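Local coordinates for MIP07328p (Drosophila melanogaster, PDB 6FKK), which is a transmembrane semaphorin that probably acts as a repulsive axon guidance cue through its receptors, here represented by its extracellular sema and PSI domains, at residues 328-331 against 332-336. Residues are numbered along the deposited sequence; the frame is centred on the assembly and turned at random.
Sequences LPVE and REQVP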
loop_
_atom_site.group_PDB
_atom_site.type_symbol
_atom_site.label_atom_id
_atom_site.label_comp_id
_atom_site.label_asym_id
_atom_site.label_seq_id
_atom_site.Cartn_x
_atom_site.Cartn_y
_atom_site.Cartn_z
ATOM N N LEU A 328 11.789 -27.423 13.929
ATOM C CA LEU A 328 12.562 -26.733 12.906
ATOM C C LEU A 328 11.797 -26.763 11.585
ATOM O O LEU A 328 10.719 -27.368 11.521
ATOM C CB LEU A 328 13.939 -27.394 12.781
ATOM C CG LEU A 328 14.780 -27.372 14.059
ATOM C CD1 LEU A 328 16.096 -28.101 13.852
ATOM C CD2 LEU A 328 15.018 -25.939 14.515
ATOM N N PRO A 329 12.287 -26.113 10.525
ATOM C CA PRO A 329 11.609 -26.219 9.227
ATOM C C PRO A 329 11.509 -27.661 8.746
ATOM O O PRO A 329 12.223 -28.556 9.206
ATOM C CB PRO A 329 12.487 -25.375 8.290
ATOM C CG PRO A 329 13.758 -25.117 9.047
ATOM C CD PRO A 329 13.352 -25.095 10.481
ATOM N N VAL A 330 10.596 -27.873 7.794
ATOM C CA VAL A 330 10.323 -29.214 7.294
ATOM C C VAL A 330 11.556 -29.779 6.600
ATOM O O VAL A 330 12.301 -29.057 5.922
ATOM C CB VAL A 330 9.107 -29.182 6.351
ATOM C CG1 VAL A 330 8.848 -30.552 5.744
ATOM C CG2 VAL A 330 7.877 -28.700 7.100
ATOM N N GLU A 331 11.779 -31.080 6.783
ATOM C CA GLU A 331 12.904 -31.759 6.152
ATOM C C GLU A 331 12.842 -31.609 4.637
ATOM O O GLU A 331 11.764 -31.624 4.037
ATOM C CB GLU A 331 12.899 -33.240 6.541
ATOM C CG GLU A 331 14.143 -34.010 6.130
ATOM C CD GLU A 331 14.125 -35.442 6.630
ATOM O OE1 GLU A 331 13.096 -35.861 7.203
ATOM O OE2 GLU A 331 15.140 -36.148 6.454
ATOM N N ARG A 332 14.017 -31.460 4.017
ATOM C CA ARG A 332 14.076 -31.201 2.582
ATOM C C ARG A 332 13.515 -32.364 1.773
ATOM O O ARG A 332 13.053 -32.169 0.643
ATOM C CB ARG A 332 15.520 -30.901 2.170
ATOM C CG ARG A 332 15.690 -30.464 0.722
ATOM C CD ARG A 332 16.967 -29.655 0.528
ATOM N NE ARG A 332 18.169 -30.404 0.886
ATOM C CZ ARG A 332 18.929 -31.058 0.015
ATOM N NH1 ARG A 332 18.615 -31.060 -1.274
ATOM N NH2 ARG A 332 20.006 -31.713 0.431
ATOM N N GLU A 333 13.530 -33.571 2.333
ATOM C CA GLU A 333 13.007 -34.751 1.659
ATOM C C GLU A 333 11.514 -34.951 1.883
ATOM O O GLU A 333 10.928 -35.857 1.280
ATOM C CB GLU A 333 13.768 -35.996 2.122
ATOM C CG GLU A 333 15.265 -35.946 1.850
ATOM C CD GLU A 333 15.998 -37.147 2.415
ATOM O OE1 GLU A 333 15.337 -38.000 3.044
ATOM O OE2 GLU A 333 17.231 -37.240 2.231
ATOM N N GLN A 334 10.886 -34.134 2.725
ATOM C CA GLN A 334 9.465 -34.271 3.010
ATOM C C GLN A 334 8.588 -33.417 2.097
ATOM O O GLN A 334 7.370 -33.619 2.070
ATOM C CB GLN A 334 9.192 -33.918 4.478
ATOM C CG GLN A 334 7.840 -34.382 5.003
ATOM C CD GLN A 334 7.575 -33.929 6.425
ATOM O OE1 GLN A 334 8.504 -33.686 7.195
ATOM N NE2 GLN A 334 6.300 -33.808 6.781
ATOM N N VAL A 335 9.167 -32.488 1.343
ATOM C CA VAL A 335 8.389 -31.646 0.436
ATOM C C VAL A 335 7.903 -32.497 -0.734
ATOM O O VAL A 335 8.601 -33.432 -1.151
ATOM C CB VAL A 335 9.206 -30.434 -0.040
ATOM C CG1 VAL A 335 9.605 -29.564 1.146
ATOM C CG2 VAL A 335 10.442 -30.883 -0.808
ATOM N N PRO A 336 6.710 -32.219 -1.286
ATOM C CA PRO A 336 6.153 -33.061 -2.358
ATOM C C PRO A 336 7.011 -33.093 -3.624
ATOM O O PRO A 336 8.021 -32.389 -3.732
ATOM C CB PRO A 336 4.790 -32.421 -2.635
ATOM C CG PRO A 336 4.436 -31.721 -1.351
ATOM C CD PRO A 336 5.740 -31.221 -0.804
#
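Val330 meets Gln334 across a tight turn of the chain. Its CG1 methyl lies 3.6 Å from Gln334 CB and 3.5 Å from Gln334 OE1. The extended glutamine therefore runs past this methyl with both its root and its amide end, and the two side chains cross at about a right angle. Val330 holds CG1 opposite its backbone N (chi1 176°), which directs this branch at the glutamine.

One backbone hydrogen bond closes the turn. Gln334 N donates to Glu331 O at 3.0 Å, with an N-H...O angle of 158°. The donor sits above the carbonyl plane. Arg332, Glu333 and Gln334 have helical backbone angles but lack the regular bonding of a helix. The pattern is a type I beta turn over Glu331-Gln334, with Arg332 and Glu333 at its corners.

The same turn brings two acidic side chains close. Glu331 OE2 and Glu333 OE1 are 3.9 Å apart, with the carboxylate planes only 16° from parallel. Both chains are extended beyond CG and both residues are exposed. Their like charges probably disfavour one another, and solvent would be expected to soften this. The CA-CB bond of Arg332 points away from residues 328-331, though CB still touches the carbonyl carbon of Glu331.

The turn lies at the protein surface, in the long loop between helices 306-312 and 352-360 of the sema domain, a beta-propeller. Val330 is the buried residue here. It packs on Phe357 of helix 352-360 and on His361, and its backbone hydrogen-bonds to that of Phe317. Val335 also touches Phe317. Pro336 rests on Ala354 and Phe357, so residues on both sides of the turn lie against helix 352-360.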